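Local coordinates for protein 1,3,6,8-tetrahydroxynaphthalene synthase (Streptomyces coelicolor, PDB 1U0M) that condenses five malonyl-CoA units into a pentaketide and cyclises it to 1,3,6,8-tetrahydroxynaphthalene, a precursor of melanin and naphthoquinone metabolites, at residues 303-308 / 314-319; 307-312 / 321-326. One frame throughout, in Å; residues are numbered along the deposited sequence.

Contact 1 (303-308 / 314-319)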
loop_
_atom_site.group_PDB
_atom_site.type_symbol
_atom_site.label_atom_id
_atom_site.label_comp_id
_atom_site.label_asym_id
_atom_site.label_seq_id
_atom_site.Cartn_x
_atom_site.Cartn_y
_atom_site.Cartn_z
ATOM N N ARG A 303 -15.311 13.040 17.610
ATOM C CA ARG A 303 -14.813 14.168 18.378
ATOM C C ARG A 303 -14.211 13.722 19.708
ATOM O O ARG A 303 -13.322 14.384 20.243
ATOM C CB ARG A 303 -15.937 15.184 18.611
ATOM C CG ARG A 303 -15.433 16.555 19.044
ATOM C CD ARG A 303 -16.509 17.642 18.984
ATOM N NE ARG A 303 -16.999 17.889 17.628
ATOM C CZ ARG A 303 -17.966 17.191 17.039
ATOM N NH1 ARG A 303 -18.561 16.199 17.688
ATOM N NH2 ARG A 303 -18.334 17.482 15.795
ATOM N N ALA A 304 -14.684 12.599 20.234
ATOM C CA ALA A 304 -14.173 12.075 21.497
ATOM C C ALA A 304 -12.746 11.543 21.333
ATOM O O ALA A 304 -11.903 11.700 22.223
ATOM C CB ALA A 304 -15.083 10.965 22.003
ATOM N N THR A 305 -12.476 10.904 20.198
ATOM C CA THR A 305 -11.142 10.362 19.933
ATOM C C THR A 305 -10.156 11.513 19.796
ATOM O O THR A 305 -9.051 11.477 20.341
ATOM C CB THR A 305 -11.110 9.549 18.617
ATOM O OG1 THR A 305 -12.042 8.468 18.703
ATOM C CG2 THR A 305 -9.711 8.990 18.352
ATOM N N LEU A 306 -10.566 12.545 19.072
ATOM C CA LEU A 306 -9.699 13.690 18.840
ATOM C C LEU A 306 -9.426 14.477 20.124
ATOM O O LEU A 306 -8.317 14.974 20.334
ATOM C CB LEU A 306 -10.323 14.591 17.764
ATOM C CG LEU A 306 -10.820 13.888 16.487
ATOM C CD1 LEU A 306 -11.423 14.920 15.538
ATOM C CD2 LEU A 306 -9.682 13.152 15.804
ATOM N N THR A 307 -10.436 14.567 20.987
ATOM C CA THR A 307 -10.321 15.297 22.243
ATOM C C THR A 307 -9.357 14.629 23.216
ATOM O O THR A 307 -8.609 15.311 23.931
ATOM C CB THR A 307 -11.710 15.443 22.933
ATOM O OG1 THR A 307 -12.594 16.175 22.075
ATOM C CG2 THR A 307 -11.584 16.195 24.238
ATOM N N GLU A 308 -9.369 13.300 23.225
ATOM C CA GLU A 308 -8.523 12.517 24.122
ATOM C C GLU A 308 -7.231 11.953 23.505
ATOM O O GLU A 308 -6.236 11.759 24.204
ATOM C CB GLU A 308 -9.344 11.363 24.724
ATOM C CG GLU A 308 -8.523 10.409 25.569
ATOM C CD GLU A 308 -9.326 9.259 26.167
ATOM O OE1 GLU A 308 -10.145 8.640 25.449
ATOM O OE2 GLU A 308 -9.112 8.964 27.361
ATOM N N SER A 314 -5.336 7.060 10.386
ATOM C CA SER A 314 -6.151 5.912 10.018
ATOM C C SER A 314 -6.860 5.235 11.185
ATOM O O SER A 314 -7.902 4.611 10.999
ATOM C CB SER A 314 -5.293 4.882 9.268
ATOM O OG SER A 314 -4.287 4.311 10.099
ATOM N N ALA A 315 -6.318 5.380 12.388
ATOM C CA ALA A 315 -6.904 4.736 13.553
ATOM C C ALA A 315 -8.117 5.444 14.155
ATOM O O ALA A 315 -8.783 4.878 15.016
ATOM C CB ALA A 315 -5.838 4.546 14.619
ATOM N N VAL A 316 -8.419 6.665 13.717
ATOM C CA VAL A 316 -9.562 7.387 14.276
ATOM C C VAL A 316 -10.903 6.661 14.120
ATOM O O VAL A 316 -11.591 6.428 15.117
ATOM C CB VAL A 316 -9.708 8.802 13.670
ATOM C CG1 VAL A 316 -11.013 9.427 14.136
ATOM C CG2 VAL A 316 -8.540 9.681 14.100
ATOM N N VAL A 317 -11.284 6.311 12.889
ATOM C CA VAL A 317 -12.560 5.622 12.680
ATOM C C VAL A 317 -12.712 4.463 13.640
ATOM O O VAL A 317 -13.728 4.338 14.318
ATOM C CB VAL A 317 -12.724 5.045 11.247
ATOM C CG1 VAL A 317 -13.144 6.122 10.294
ATOM C CG2 VAL A 317 -11.443 4.398 10.797
ATOM N N LEU A 318 -11.685 3.625 13.692
ATOM C CA LEU A 318 -11.680 2.448 14.541
ATOM C C LEU A 318 -11.887 2.755 16.017
ATOM O O LEU A 318 -12.610 2.035 16.709
ATOM C CB LEU A 318 -10.374 1.676 14.344
ATOM C CG LEU A 318 -10.338 0.689 13.169
ATOM C CD1 LEU A 318 -10.876 1.346 11.911
ATOM C CD2 LEU A 318 -8.916 0.187 12.957
ATOM N N ASP A 319 -11.255 3.818 16.502
ATOM C CA ASP A 319 -11.390 4.187 17.903
ATOM C C ASP A 319 -12.762 4.794 18.181
ATOM O O ASP A 319 -13.287 4.668 19.284
ATOM C CB ASP A 319 -10.290 5.163 18.299
ATOM C CG ASP A 319 -10.383 5.580 19.746
ATOM O OD1 ASP A 319 -11.111 6.549 20.047
ATOM O OD2 ASP A 319 -9.728 4.925 20.586
#

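Contact 2 (307-312 / 321-326)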
loop_
_atom_site.group_PDB
_atom_site.type_symbol
_atom_site.label_atom_id
_atom_site.label_comp_id
_atom_site.label_asym_id
_atom_site.label_seq_id
_atom_site.Cartn_x
_atom_site.Cartn_y
_atom_site.Cartn_z
ATOM N N THR A 307 -10.436 14.567 20.987
ATOM C CA THR A 307 -10.321 15.297 22.243
ATOM C C THR A 307 -9.357 14.629 23.216
ATOM O O THR A 307 -8.609 15.311 23.931
ATOM C CB THR A 307 -11.710 15.443 22.933
ATOM O OG1 THR A 307 -12.594 16.175 22.075
ATOM C CG2 THR A 307 -11.584 16.195 24.238
ATOM N N GLU A 308 -9.369 13.300 23.225
ATOM C CA GLU A 308 -8.523 12.517 24.122
ATOM C C GLU A 308 -7.231 11.953 23.505
ATOM O O GLU A 308 -6.236 11.759 24.204
ATOM C CB GLU A 308 -9.344 11.363 24.724
ATOM C CG GLU A 308 -8.523 10.409 25.569
ATOM C CD GLU A 308 -9.326 9.259 26.167
ATOM O OE1 GLU A 308 -10.145 8.640 25.449
ATOM O OE2 GLU A 308 -9.112 8.964 27.361
ATOM N N TYR A 309 -7.237 11.694 22.206
ATOM C CA TYR A 309 -6.066 11.118 21.559
ATOM C C TYR A 309 -5.457 12.041 20.515
ATOM O O TYR A 309 -4.271 11.949 20.201
ATOM C CB TYR A 309 -6.453 9.784 20.897
ATOM C CG TYR A 309 -6.890 8.697 21.864
ATOM C CD1 TYR A 309 -7.632 7.599 21.423
ATOM C CD2 TYR A 309 -6.543 8.754 23.214
ATOM C CE1 TYR A 309 -8.015 6.582 22.304
ATOM C CE2 TYR A 309 -6.917 7.748 24.103
ATOM C CZ TYR A 309 -7.651 6.667 23.643
ATOM O OH TYR A 309 -8.011 5.669 24.521
ATOM N N GLY A 310 -6.273 12.940 19.986
ATOM C CA GLY A 310 -5.798 13.839 18.958
ATOM C C GLY A 310 -6.064 13.134 17.651
ATOM O O GLY A 310 -6.812 12.158 17.610
ATOM N N ASN A 311 -5.464 13.611 16.573
ATOM C CA ASN A 311 -5.667 12.968 15.294
ATOM C C ASN A 311 -4.667 11.833 15.158
ATOM O O ASN A 311 -3.470 12.062 14.959
ATOM C CB ASN A 311 -5.468 13.954 14.157
ATOM C CG ASN A 311 -5.959 13.412 12.853
ATOM O OD1 ASN A 311 -5.846 12.204 12.587
ATOM N ND2 ASN A 311 -6.512 14.289 12.017
ATOM N N ILE A 312 -5.165 10.607 15.267
ATOM C CA ILE A 312 -4.319 9.441 15.165
ATOM C C ILE A 312 -4.488 8.772 13.803
ATOM O O ILE A 312 -4.481 7.542 13.687
ATOM C CB ILE A 312 -4.626 8.456 16.299
ATOM C CG1 ILE A 312 -6.090 8.015 16.253
ATOM C CG2 ILE A 312 -4.403 9.134 17.620
ATOM C CD1 ILE A 312 -6.430 6.990 17.290
ATOM N N LEU A 321 -15.497 3.883 16.711
ATOM C CA LEU A 321 -16.334 2.700 16.835
ATOM C C LEU A 321 -16.124 2.113 18.212
ATOM O O LEU A 321 -17.080 1.854 18.936
ATOM C CB LEU A 321 -15.960 1.644 15.801
ATOM C CG LEU A 321 -16.756 1.605 14.501
ATOM C CD1 LEU A 321 -16.281 0.420 13.673
ATOM C CD2 LEU A 321 -18.243 1.478 14.800
ATOM N N ARG A 322 -14.865 1.905 18.574
ATOM C CA ARG A 322 -14.547 1.343 19.874
ATOM C C ARG A 322 -15.299 2.086 20.980
ATOM O O ARG A 322 -15.701 1.487 21.978
ATOM C CB ARG A 322 -13.033 1.400 20.118
ATOM C CG ARG A 322 -12.561 0.666 21.370
ATOM C CD ARG A 322 -12.569 1.582 22.580
ATOM N NE ARG A 322 -11.440 2.509 22.566
ATOM C CZ ARG A 322 -11.457 3.722 23.112
ATOM N NH1 ARG A 322 -12.546 4.173 23.717
ATOM N NH2 ARG A 322 -10.380 4.488 23.056
ATOM N N ARG A 323 -15.501 3.388 20.802
ATOM C CA ARG A 323 -16.209 4.180 21.802
ATOM C C ARG A 323 -17.718 4.017 21.673
ATOM O O ARG A 323 -18.464 4.250 22.629
ATOM C CB ARG A 323 -15.835 5.658 21.674
ATOM C CG ARG A 323 -14.419 5.976 22.114
ATOM C CD ARG A 323 -14.011 7.364 21.667
ATOM N NE ARG A 323 -12.575 7.568 21.815
ATOM C CZ ARG A 323 -11.989 7.988 22.928
ATOM N NH1 ARG A 323 -12.717 8.259 24.002
ATOM N NH2 ARG A 323 -10.670 8.127 22.972
ATOM N N LEU A 324 -18.161 3.618 20.487
ATOM C CA LEU A 324 -19.578 3.418 20.235
ATOM C C LEU A 324 -20.000 2.085 20.834
ATOM O O LEU A 324 -21.180 1.852 21.096
ATOM C CB LEU A 324 -19.849 3.445 18.732
ATOM C CG LEU A 324 -21.299 3.328 18.265
ATOM C CD1 LEU A 324 -21.425 3.936 16.884
ATOM C CD2 LEU A 324 -21.733 1.873 18.267
ATOM N N PHE A 325 -19.020 1.216 21.051
ATOM C CA PHE A 325 -19.265 -0.090 21.644
ATOM C C PHE A 325 -19.361 0.045 23.156
ATOM O O PHE A 325 -20.266 -0.513 23.774
ATOM C CB PHE A 325 -18.132 -1.064 21.306
ATOM C CG PHE A 325 -18.285 -1.745 19.979
ATOM C CD1 PHE A 325 -18.396 -1.006 18.809
ATOM C CD2 PHE A 325 -18.309 -3.133 19.899
ATOM C CE1 PHE A 325 -18.526 -1.637 17.578
ATOM C CE2 PHE A 325 -18.438 -3.775 18.672
ATOM C CZ PHE A 325 -18.547 -3.027 17.509
ATOM N N ASP A 326 -18.424 0.782 23.750
ATOM C CA ASP A 326 -18.410 0.968 25.199
ATOM C C ASP A 326 -19.694 1.601 25.711
ATOM O O ASP A 326 -20.189 1.237 26.777
ATOM C CB ASP A 326 -17.209 1.809 25.622
ATOM C CG ASP A 326 -15.895 1.203 25.178
ATOM O OD1 ASP A 326 -15.710 -0.023 25.349
ATOM O OD2 ASP A 326 -15.046 1.959 24.662
#

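Contact 1 (303-308 / 314-319)
The carboxylate oxygen OD1 of D319 is gripped by two groups: the hydroxyl of T305, which donates to it across this contact, and NE of R323, which forms a salt bridge to it. The T305 OG1 to D319 OD1 bond is short, at 2.5 Å, and uses the anti lone pair of that oxygen, the one facing away from OD2. T305 turns its hydroxyl to the side opposite its own carbonyl carbon (chi1 -59°), while its methyl CG2 lies 3.3 Å from the same D319 OD1. The two side chains run alongside in opposite senses, each on a CB directed at the other helix. D319 extends its carboxylate away from its backbone N (chi1 180°), and its other oxygen, OD2, makes a salt bridge to R322, so this buried acid is matched by two arginines. A valine in place of T305 would probably leave D319 OD1 without its hydroxyl donor, with R323 NE still on that oxygen.

Beside the polar pair the packing is aliphatic. L306 comes in at about a right angle to V316, with methyl CD2 of L306 4.0 Å from CG2 of V316, and the T305 methyl approaches V316 CG1 more loosely. The contact buries 188 Å² in all; the short helix segments cross at 115°, with axes 9.2 Å apart at their closest.

A short loop joins the two helices. V316 also packs on N311 of that loop and on H278 of strand 276-278, its side chain about 7 Å from that of C146, the probable active-site cysteine, and L318 on the far flank touches strand 167-175, so helix 315-326 is packed between helix 300-308 and strands of the large mixed sheet.

Contact 2 (307-312 / 321-326)
This is a charged surface contact, a salt bridge backed by a cation-pi interaction, where the last turn of helix 300-308 and the loop after it meet the later part of helix 315-326. E308 sets CG anti to its backbone N (chi1 174°) and runs on extended, and R323 takes its OE1 end-on with two nitrogens: R323 NH2 to E308 OE1 is 2.6 Å, and R323 NH1 to the same oxygen 3.0 Å. Both bonds lie close to the guanidinium plane, and the carboxylate is turned 54° from it.

The same NH2 of R323 sits 3.1 Å above the plane of the Y309 ring, offset toward its rim. R323 CZ is 4.7 Å from the ring centroid, an off-centre cation-pi contact with the guanidinium tilted 61° to the ring. R322 comes to the edge of that ring instead, its NH2 close to Y309 OH but at an angle too poor for a hydrogen bond. Both arginines have their strongest partner in D319, R323 through NE and R322 through NH2.

Beyond Y309, G310 leaves the helix with positive phi. N311 then packs beside C146 and H278, consistent with the Cys-His-Asn catalytic triad of the chalcone synthase family, built on the thiolase fold.

How the contacts relate
Both contacts clasp helix 300-308 to helix 315-326, and they share T307 and E308, with centres about 4 Å apart. Contact 1 is the buried half, where a hydroxyl-to-carboxylate bond runs beside aliphatic side chains near the probable active-site cysteine. Contact 2 lies nearer the surface. D319 is the acid that links the two, and its OD2 also packs on Y309 CE1. The backbone adds a probable hydrogen bond from G310 N to T305 O, 3.2 Å long, and A304 CB packs on R323 CD. The buried contact mixes one polar bond with aliphatic packing, whereas the outer one is carried by charge and a ring face.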